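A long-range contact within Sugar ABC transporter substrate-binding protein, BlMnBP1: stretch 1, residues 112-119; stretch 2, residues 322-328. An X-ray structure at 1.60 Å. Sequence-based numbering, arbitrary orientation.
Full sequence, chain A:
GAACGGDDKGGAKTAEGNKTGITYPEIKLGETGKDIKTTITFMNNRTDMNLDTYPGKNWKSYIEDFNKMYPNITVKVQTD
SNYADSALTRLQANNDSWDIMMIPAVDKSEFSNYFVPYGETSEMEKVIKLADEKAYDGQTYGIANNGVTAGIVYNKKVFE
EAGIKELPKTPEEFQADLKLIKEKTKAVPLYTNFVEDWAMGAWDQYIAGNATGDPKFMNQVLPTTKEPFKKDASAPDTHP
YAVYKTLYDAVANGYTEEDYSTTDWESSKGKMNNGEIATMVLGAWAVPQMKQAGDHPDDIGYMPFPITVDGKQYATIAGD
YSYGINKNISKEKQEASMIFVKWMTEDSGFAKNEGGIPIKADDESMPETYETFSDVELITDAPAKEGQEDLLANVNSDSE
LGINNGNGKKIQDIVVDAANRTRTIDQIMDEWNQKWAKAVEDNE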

# COMPACT_ATOMS: atom_id res chain seq x y z
N SER A 112 -10.40 -8.05 16.40
CA SER A 112 -11.16 -9.17 16.93
C SER A 112 -12.66 -8.89 16.94
O SER A 112 -13.44 -9.83 17.10
CB SER A 112 -10.70 -9.51 18.34
OG SER A 112 -10.99 -8.45 19.23
N ASN A 113 -13.08 -7.63 16.80
CA ASN A 113 -14.51 -7.34 16.71
C ASN A 113 -15.08 -7.63 15.33
O ASN A 113 -16.30 -7.57 15.16
CB ASN A 113 -14.80 -5.88 17.05
CG ASN A 113 -14.54 -5.58 18.49
OD1 ASN A 113 -14.65 -6.46 19.34
ND2 ASN A 113 -14.19 -4.34 18.79
N TYR A 114 -14.25 -7.97 14.37
CA TYR A 114 -14.66 -8.10 12.99
C TYR A 114 -14.12 -9.34 12.29
O TYR A 114 -14.82 -9.87 11.42
CB TYR A 114 -14.19 -6.87 12.18
CG TYR A 114 -14.81 -5.54 12.57
CD1 TYR A 114 -16.18 -5.33 12.43
CD2 TYR A 114 -14.02 -4.48 13.04
CE1 TYR A 114 -16.75 -4.12 12.75
CE2 TYR A 114 -14.61 -3.25 13.39
CZ TYR A 114 -15.98 -3.09 13.23
OH TYR A 114 -16.57 -1.88 13.55
N PHE A 115 -12.92 -9.82 12.62
CA PHE A 115 -12.19 -10.73 11.76
C PHE A 115 -11.86 -12.00 12.51
O PHE A 115 -11.62 -12.00 13.73
CB PHE A 115 -10.87 -10.09 11.24
CG PHE A 115 -11.09 -8.88 10.37
CD1 PHE A 115 -11.81 -8.96 9.19
CD2 PHE A 115 -10.59 -7.66 10.74
CE1 PHE A 115 -12.04 -7.84 8.42
CE2 PHE A 115 -10.81 -6.54 9.97
CZ PHE A 115 -11.55 -6.64 8.82
N VAL A 116 -11.85 -13.09 11.75
CA VAL A 116 -11.45 -14.40 12.28
C VAL A 116 -9.94 -14.42 12.47
O VAL A 116 -9.19 -14.10 11.54
CB VAL A 116 -11.87 -15.51 11.32
CG1 VAL A 116 -11.42 -16.88 11.86
CG2 VAL A 116 -13.37 -15.47 11.07
N PRO A 117 -9.43 -14.82 13.63
CA PRO A 117 -7.97 -15.00 13.76
C PRO A 117 -7.53 -16.21 12.95
O PRO A 117 -8.15 -17.27 13.02
CB PRO A 117 -7.76 -15.19 15.27
CG PRO A 117 -9.08 -15.69 15.79
CD PRO A 117 -10.16 -15.15 14.88
N TYR A 118 -6.50 -16.02 12.13
CA TYR A 118 -5.91 -17.11 11.38
C TYR A 118 -5.12 -18.05 12.28
O TYR A 118 -4.92 -19.20 11.91
CB TYR A 118 -4.96 -16.59 10.29
CG TYR A 118 -5.67 -15.93 9.14
CD1 TYR A 118 -6.24 -16.69 8.12
CD2 TYR A 118 -5.75 -14.55 9.05
CE1 TYR A 118 -6.89 -16.08 7.06
CE2 TYR A 118 -6.43 -13.95 8.04
CZ TYR A 118 -6.98 -14.69 7.03
OH TYR A 118 -7.64 -14.03 6.02
N GLY A 119 -4.66 -17.57 13.43
CA GLY A 119 -3.76 -18.34 14.28
C GLY A 119 -2.84 -17.42 15.06
O GLY A 119 -2.74 -16.23 14.80
N SER A 322 -4.62 -6.73 2.91
CA SER A 322 -4.63 -8.04 3.53
C SER A 322 -6.03 -8.65 3.51
O SER A 322 -7.02 -7.94 3.70
CB SER A 322 -4.14 -7.97 4.97
OG SER A 322 -2.75 -7.68 4.99
N TYR A 323 -6.08 -9.96 3.30
CA TYR A 323 -7.34 -10.69 3.40
C TYR A 323 -7.79 -10.85 4.84
O TYR A 323 -7.02 -11.31 5.69
CB TYR A 323 -7.21 -12.07 2.81
CG TYR A 323 -6.63 -12.19 1.44
CD1 TYR A 323 -7.41 -11.96 0.32
CD2 TYR A 323 -5.31 -12.55 1.27
CE1 TYR A 323 -6.89 -12.09 -0.92
CE2 TYR A 323 -4.78 -12.69 0.02
CZ TYR A 323 -5.56 -12.45 -1.07
OH TYR A 323 -5.04 -12.59 -2.30
N GLY A 324 -9.05 -10.50 5.11
CA GLY A 324 -9.66 -10.77 6.40
C GLY A 324 -10.99 -11.46 6.20
O GLY A 324 -11.68 -11.25 5.21
N ILE A 325 -11.33 -12.31 7.17
CA ILE A 325 -12.51 -13.17 7.13
C ILE A 325 -13.51 -12.70 8.18
O ILE A 325 -13.15 -12.43 9.33
CB ILE A 325 -12.15 -14.65 7.36
CG1 ILE A 325 -11.22 -15.14 6.25
CG2 ILE A 325 -13.38 -15.52 7.40
CD1 ILE A 325 -10.51 -16.41 6.54
N ASN A 326 -14.78 -12.65 7.78
CA ASN A 326 -15.86 -12.12 8.61
C ASN A 326 -16.15 -13.06 9.79
O ASN A 326 -16.57 -14.21 9.58
CB ASN A 326 -17.11 -11.95 7.73
CG ASN A 326 -18.24 -11.21 8.40
OD1 ASN A 326 -18.20 -10.93 9.58
ND2 ASN A 326 -19.29 -10.91 7.62
N LYS A 327 -15.97 -12.60 11.00
CA LYS A 327 -16.27 -13.47 12.10
C LYS A 327 -17.76 -13.81 12.22
O LYS A 327 -18.12 -14.74 12.89
CB LYS A 327 -15.81 -12.86 13.41
CG LYS A 327 -16.36 -11.52 13.64
CD LYS A 327 -17.80 -11.59 14.01
CE LYS A 327 -18.20 -10.46 14.91
NZ LYS A 327 -19.18 -10.94 15.92
N ASN A 328 -18.61 -13.04 11.57
CA ASN A 328 -20.05 -13.27 11.71
C ASN A 328 -20.55 -14.47 10.92
O ASN A 328 -21.70 -14.89 11.11
CB ASN A 328 -20.83 -12.04 11.25
CG ASN A 328 -20.63 -10.85 12.14
OD1 ASN A 328 -20.42 -10.99 13.33
ND2 ASN A 328 -20.75 -9.66 11.58
O HOH W 1 -17.54 -9.09 11.01
O HOH W 2 -9.48 -12.56 9.21

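This is a backbone-led contact, in which a single beta bridge and two bridging waters join an irregular segment to a strand and the residues that follow it, more than two hundred residues away, while a small set of side chains packs around the junction.

The bridge pairs Phe-115 with Asn-326, whose CA atoms lie 5.0 Å apart. Neither of these residues supplies the hydrogen bonds itself; their neighbors do. The amide of Lys-327 donates to the carbonyl of Tyr-114, with N to O at 3.0 Å and an almost straight angle of 175°, and the amide of Val-116 donates to the carbonyl of Ile-325, N to O at 2.8 Å and 157°. The same Ile-325 O also receives a CA-H...O contact from Phe-115 CA at 3.1 Å, so one carbonyl is approached by two successive residues of the other stretch. Because these bonds use main-chain atoms, they place little demand on side-chain identity.

Water extends the pairing on both sides of the bridge. One water donates to Val-116 O and accepts from Ile-325 N, each at 2.8 Å from its oxygen, and so joins two backbone groups that do not meet directly. Another donates to Tyr-114 O at 2.9 Å and to Asn-326 OD1 at a short 2.4 Å. Tyr-114 O therefore serves both Lys-327 N and this water. The amide side chain of Asn-326 suits its place well: although its CA-to-CB bond points away from the other stretch, OD1 accepts from the water and also from Asn-328 N at 2.9 Å, a link within its own stretch.

Tyr-118 adds the one direct hydrogen bond across the contact that a side chain makes. Its CA-to-CB bond points sideways, but the long ring brings the hydroxyl nearer, and OH donates to Tyr-323 O at 2.8 Å, with that carbonyl near the plane of the ring at its edge. The residue is buried, so a polar tip with a backbone acceptor suits the site, while the ring's carbon atoms can meet apolar neighbors: CE1 lies 3.7 Å from Ile-325 CD1.

Ile-325 is the apolar center of the contact and has the largest area covered by the other stretch. Its CG2 packs 3.7 Å from Val-116 CG2, and its CD1 reaches Tyr-118, so a branched aliphatic side chain serves two neighbors. The CA-to-CB bond of Val-116 points toward the other stretch, and its compact side chain also sets CG2 3.7 Å from Lys-327 CA.

Gly-324 leaves room for Phe-115, whose CD1 lies 4.0 Å from Gly-324 CA; an ideal CB on the glycine would fall 2.8 Å from that same CD1, a clash. At the other end, Lys-327 contributes the aliphatic part of its side chain: CG lies 4.0 Å from Phe-115 N and CE 3.5 Å from Asn-113 O. A long, flexible chain can cover backbone in this way at a partly exposed position.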